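Local coordinates for protein ATP-dependent kinase YFH7 (Saccharomyces cerevisiae, PDB 2GA8) that acts as an ATP-dependent kinase of the P-loop type and could take part in endoplasmic reticulum membrane assembly, at residues H53-L56 and N61-E64; S57-V62 and V222-S227. All coordinates share one frame; numbering follows the deposited sequence.

Interaction 1 (H53-L56 and N61-E64)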
loop_
_atom_site.group_PDB
_atom_site.type_symbol
_atom_site.label_atom_id
_atom_site.label_comp_id
_atom_site.label_asym_id
_atom_site.label_seq_id
_atom_site.Cartn_x
_atom_site.Cartn_y
_atom_site.Cartn_z
ATOM N N HIS A 53 -7.000 21.627 3.242
ATOM C CA HIS A 53 -8.198 22.120 3.912
ATOM C C HIS A 53 -8.067 23.614 4.190
ATOM O O HIS A 53 -9.029 24.370 4.049
ATOM C CB HIS A 53 -8.423 21.340 5.210
ATOM C CG HIS A 53 -8.717 19.888 4.992
ATOM N ND1 HIS A 53 -8.475 18.925 5.949
ATOM C CD2 HIS A 53 -9.236 19.233 3.926
ATOM C CE1 HIS A 53 -8.829 17.741 5.482
ATOM N NE2 HIS A 53 -9.294 17.900 4.255
ATOM N N THR A 54 -6.868 24.037 4.572
ATOM C CA THR A 54 -6.611 25.444 4.848
ATOM C C THR A 54 -6.791 26.234 3.554
ATOM O O THR A 54 -7.317 27.350 3.553
ATOM C CB THR A 54 -5.174 25.644 5.380
ATOM O OG1 THR A 54 -5.021 24.943 6.623
ATOM C CG2 THR A 54 -4.880 27.126 5.592
ATOM N N PHE A 55 -6.346 25.648 2.449
ATOM C CA PHE A 55 -6.473 26.281 1.144
ATOM C C PHE A 55 -7.952 26.485 0.802
ATOM O O PHE A 55 -8.358 27.564 0.363
ATOM C CB PHE A 55 -5.811 25.405 0.078
ATOM C CG PHE A 55 -6.111 25.827 -1.331
ATOM C CD1 PHE A 55 -5.468 26.920 -1.901
ATOM C CD2 PHE A 55 -7.055 25.134 -2.088
ATOM C CE1 PHE A 55 -5.756 27.321 -3.210
ATOM C CE2 PHE A 55 -7.350 25.525 -3.392
ATOM C CZ PHE A 55 -6.699 26.620 -3.953
ATOM N N LEU A 56 -8.755 25.447 1.015
ATOM C CA LEU A 56 -10.184 25.511 0.714
ATOM C C LEU A 56 -10.915 26.566 1.535
ATOM O O LEU A 56 -11.925 27.104 1.093
ATOM C CB LEU A 56 -10.839 24.147 0.947
ATOM C CG LEU A 56 -10.372 23.019 0.025
ATOM C CD1 LEU A 56 -11.061 21.729 0.428
ATOM C CD2 LEU A 56 -10.676 23.369 -1.436
ATOM N N ASN A 61 -15.213 27.569 -3.231
ATOM C CA ASN A 61 -15.899 26.859 -4.303
ATOM C C ASN A 61 -15.012 26.555 -5.494
ATOM O O ASN A 61 -15.483 26.481 -6.626
ATOM C CB ASN A 61 -17.106 27.684 -4.744
ATOM C CG ASN A 61 -18.035 27.994 -3.591
ATOM O OD1 ASN A 61 -18.608 27.087 -2.987
ATOM N ND2 ASN A 61 -18.182 29.278 -3.267
ATOM N N VAL A 62 -13.729 26.351 -5.221
ATOM C CA VAL A 62 -12.746 26.086 -6.263
ATOM C C VAL A 62 -12.821 24.686 -6.865
ATOM O O VAL A 62 -12.411 24.481 -8.007
ATOM C CB VAL A 62 -11.308 26.304 -5.719
ATOM C CG1 VAL A 62 -10.989 25.255 -4.659
ATOM C CG2 VAL A 62 -10.294 26.252 -6.855
ATOM N N ILE A 63 -13.343 23.728 -6.105
ATOM C CA ILE A 63 -13.414 22.350 -6.587
ATOM C C ILE A 63 -14.363 22.111 -7.752
ATOM O O ILE A 63 -15.528 22.511 -7.725
ATOM C CB ILE A 63 -13.787 21.373 -5.453
ATOM C CG1 ILE A 63 -12.686 21.368 -4.387
ATOM C CG2 ILE A 63 -13.970 19.965 -6.019
ATOM C CD1 ILE A 63 -12.995 20.492 -3.185
ATOM N N GLU A 64 -13.840 21.446 -8.777
ATOM C CA GLU A 64 -14.612 21.110 -9.965
ATOM C C GLU A 64 -14.273 19.694 -10.405
ATOM O O GLU A 64 -13.103 19.305 -10.429
ATOM C CB GLU A 64 -14.300 22.078 -11.104
ATOM C CG GLU A 64 -14.699 23.516 -10.835
ATOM C CD GLU A 64 -14.520 24.401 -12.053
ATOM O OE1 GLU A 64 -15.091 24.070 -13.113
ATOM O OE2 GLU A 64 -13.816 25.427 -11.954
#
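V62 turns its CG1 methyl to the last turn of helix 47-58, where it meets two side chains at once. CD2 of L56 lies 3.7 Å from CG1 of V62. CE2 of F55 lies 3.9 Å from the same V62 CG1, which approaches the ring obliquely. V62 crosses both side chains at about a right angle, and one methyl fills the place between them. The V62 torsion explains this: CG1 stands between the backbone N and the carbonyl carbon (chi1 67°). F55 has CG anti to its backbone N (chi1 169°), which brings the end of the ring nearer V62. I63 adds a looser contact, its CD1 lying 4.1 Å from CD2 of L56. L56 CD2 is thus shared by two residues of the returning chain. The contact is wholly apolar and small, 150 Å² in all. V62 is buried, while F55, L56 and I63 are partly exposed. Around it, the H59 ring stacks on F55, and H59 ND1 hydrogen-bonds to F55 O. K228 NZ hydrogen-bonds to V62 O and forms a salt bridge with E64 OE2. This is local apolar packing of a helix end against the loop that leaves it, between helix 47-58 and strand 65-66, away from the predicted ATP-binding P-loop.

Interaction 2 (S57-V62 and V222-S227); sequences SEHPNV and VFEKLS
F223 O is gripped by two donors from S227, one turn further along helix 222-227. S227 OG gives the shorter bond, 2.7 Å to F223 O, and S227 N the usual helical one, 3.0 Å to F223 O. They come from opposite faces of the carbonyl plane, with OG tilted 29° from it. The hydroxyl is placed for this by its torsion, OG anti to the carbonyl carbon, and it also bonds to Y52 OH. S227 also meets V62. S227 CB is 3.7 Å from V62 CG1 and equally far from CG2, so the valine straddles the serine. OE2 of E224 lies 3.1 Å from V62 CG2, a close approach and not a hydrogen bond. The bend of E224 at chi2 (81°) brings the carboxylate near the valine. Its OE1 lies 4.1 Å from CD2 of H59, and ring and carboxylate planes stand 72° apart. H59 ND1 is engaged by F55 O. Replacing V62 by an alanine removes both methyls, which would probably open a gap against S227 CB and leave the E224 carboxylate without its neighbour. S227 O probably accepts a hydrogen bond from E64 N. The turn after helix 47-58 packs on helix 222-227, and strands 65-66 and 230-231, which follow the two helices, pair in parallel.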
loop_
_atom_site.group_PDB
_atom_site.type_symbol
_atom_site.label_atom_id
_atom_site.label_comp_id
_atom_site.label_asym_id
_atom_site.label_seq_id
_atom_site.Cartn_x
_atom_site.Cartn_y
_atom_site.Cartn_z
ATOM N N SER A 57 -10.408 26.845 2.730
ATOM C CA SER A 57 -11.011 27.843 3.606
ATOM C C SER A 57 -11.199 29.186 2.903
ATOM O O SER A 57 -12.229 29.838 3.062
ATOM C CB SER A 57 -10.139 28.048 4.848
ATOM O OG SER A 57 -10.497 29.240 5.525
ATOM N N GLU A 58 -10.206 29.597 2.119
ATOM C CA GLU A 58 -10.287 30.878 1.429
ATOM C C GLU A 58 -10.554 30.761 -0.071
ATOM O O GLU A 58 -10.644 31.767 -0.780
ATOM C CB GLU A 58 -9.017 31.685 1.713
ATOM C CG GLU A 58 -8.717 31.753 3.208
ATOM C CD GLU A 58 -7.639 32.758 3.569
ATOM O OE1 GLU A 58 -6.805 33.083 2.699
ATOM O OE2 GLU A 58 -7.620 33.211 4.735
ATOM N N HIS A 59 -10.680 29.525 -0.545
ATOM C CA HIS A 59 -10.997 29.245 -1.948
ATOM C C HIS A 59 -12.152 28.238 -1.869
ATOM O O HIS A 59 -12.077 27.144 -2.429
ATOM C CB HIS A 59 -9.787 28.619 -2.662
ATOM C CG HIS A 59 -8.546 29.455 -2.595
ATOM N ND1 HIS A 59 -7.760 29.534 -1.466
ATOM C CD2 HIS A 59 -7.973 30.275 -3.509
ATOM C CE1 HIS A 59 -6.758 30.368 -1.685
ATOM N NE2 HIS A 59 -6.865 30.831 -2.917
ATOM N N PRO A 60 -13.247 28.618 -1.176
ATOM C CA PRO A 60 -14.483 27.864 -0.915
ATOM C C PRO A 60 -15.166 27.049 -2.012
ATOM O O PRO A 60 -15.662 25.955 -1.747
ATOM C CB PRO A 60 -15.431 28.931 -0.357
ATOM C CG PRO A 60 -14.525 29.945 0.220
ATOM C CD PRO A 60 -13.446 30.035 -0.814
ATOM N N ASN A 61 -15.213 27.569 -3.231
ATOM C CA ASN A 61 -15.899 26.859 -4.303
ATOM C C ASN A 61 -15.012 26.555 -5.494
ATOM O O ASN A 61 -15.483 26.481 -6.626
ATOM C CB ASN A 61 -17.106 27.684 -4.744
ATOM C CG ASN A 61 -18.035 27.994 -3.591
ATOM O OD1 ASN A 61 -18.608 27.087 -2.987
ATOM N ND2 ASN A 61 -18.182 29.278 -3.267
ATOM N N VAL A 62 -13.729 26.351 -5.221
ATOM C CA VAL A 62 -12.746 26.086 -6.263
ATOM C C VAL A 62 -12.821 24.686 -6.865
ATOM O O VAL A 62 -12.411 24.481 -8.007
ATOM C CB VAL A 62 -11.308 26.304 -5.719
ATOM C CG1 VAL A 62 -10.989 25.255 -4.659
ATOM C CG2 VAL A 62 -10.294 26.252 -6.855
ATOM N N VAL A 222 -0.452 24.806 -6.642
ATOM C CA VAL A 222 -0.675 23.381 -6.860
ATOM C C VAL A 222 -2.091 22.991 -6.423
ATOM O O VAL A 222 -2.743 22.172 -7.069
ATOM C CB VAL A 222 0.371 22.514 -6.104
ATOM C CG1 VAL A 222 0.226 22.679 -4.603
ATOM C CG2 VAL A 222 0.213 21.047 -6.509
ATOM N N PHE A 223 -2.577 23.586 -5.343
ATOM C CA PHE A 223 -3.922 23.260 -4.879
ATOM C C PHE A 223 -5.004 23.767 -5.832
ATOM O O PHE A 223 -6.048 23.127 -5.991
ATOM C CB PHE A 223 -4.145 23.795 -3.466
ATOM C CG PHE A 223 -3.286 23.128 -2.426
ATOM C CD1 PHE A 223 -2.996 21.768 -2.516
ATOM C CD2 PHE A 223 -2.798 23.847 -1.339
ATOM C CE1 PHE A 223 -2.233 21.131 -1.540
ATOM C CE2 PHE A 223 -2.034 23.220 -0.354
ATOM C CZ PHE A 223 -1.752 21.855 -0.456
ATOM N N GLU A 224 -4.759 24.911 -6.463
ATOM C CA GLU A 224 -5.708 25.473 -7.420
ATOM C C GLU A 224 -5.796 24.528 -8.621
ATOM O O GLU A 224 -6.885 24.173 -9.082
ATOM C CB GLU A 224 -5.227 26.849 -7.892
ATOM C CG GLU A 224 -6.148 27.539 -8.881
ATOM C CD GLU A 224 -7.313 28.232 -8.204
ATOM O OE1 GLU A 224 -7.059 29.028 -7.277
ATOM O OE2 GLU A 224 -8.473 27.988 -8.601
ATOM N N LYS A 225 -4.636 24.110 -9.117
ATOM C CA LYS A 225 -4.578 23.208 -10.263
ATOM C C LYS A 225 -5.259 21.870 -9.997
ATOM O O LYS A 225 -6.039 21.386 -10.814
ATOM C CB LYS A 225 -3.121 22.953 -10.649
ATOM C CG LYS A 225 -2.356 24.191 -11.060
ATOM C CD LYS A 225 -0.912 23.833 -11.329
ATOM C CE LYS A 225 -0.066 25.056 -11.586
ATOM N NZ LYS A 225 1.363 24.675 -11.739
ATOM N N LEU A 226 -4.964 21.262 -8.855
ATOM C CA LEU A 226 -5.572 19.977 -8.552
ATOM C C LEU A 226 -7.084 20.095 -8.353
ATOM O O LEU A 226 -7.843 19.223 -8.780
ATOM C CB LEU A 226 -4.911 19.355 -7.313
ATOM C CG LEU A 226 -5.176 19.916 -5.919
ATOM C CD1 LEU A 226 -6.521 19.406 -5.403
ATOM C CD2 LEU A 226 -4.057 19.469 -4.981
ATOM N N SER A 227 -7.513 21.186 -7.725
ATOM C CA SER A 227 -8.929 21.417 -7.453
ATOM C C SER A 227 -9.778 21.499 -8.712
ATOM O O SER A 227 -10.944 21.119 -8.702
ATOM C CB SER A 227 -9.116 22.704 -6.640
ATOM O OG SER A 227 -8.564 22.576 -5.343
#

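Overall arrangement
Interactions 1 and 2 lie side by side, with centres about 3 Å apart and V62 in both. Each is partly buried and sits near the edge of the molecule, about 27 Å from the centre of the chain. Interaction 1 is local, closing helix 47-58 onto its own exit loop by methyl and ring contacts alone. Interaction 2 spans 160 residues and adds a serine, a carboxylate and a histidine beside the same valine. The two also touch directly: F55 CD2 packs 3.5 Å from F223 CB, and E64 N probably bonds to S227 O at 2.9 Å. Together they join helices 47-58 and 222-227 beside the two-stranded sheet.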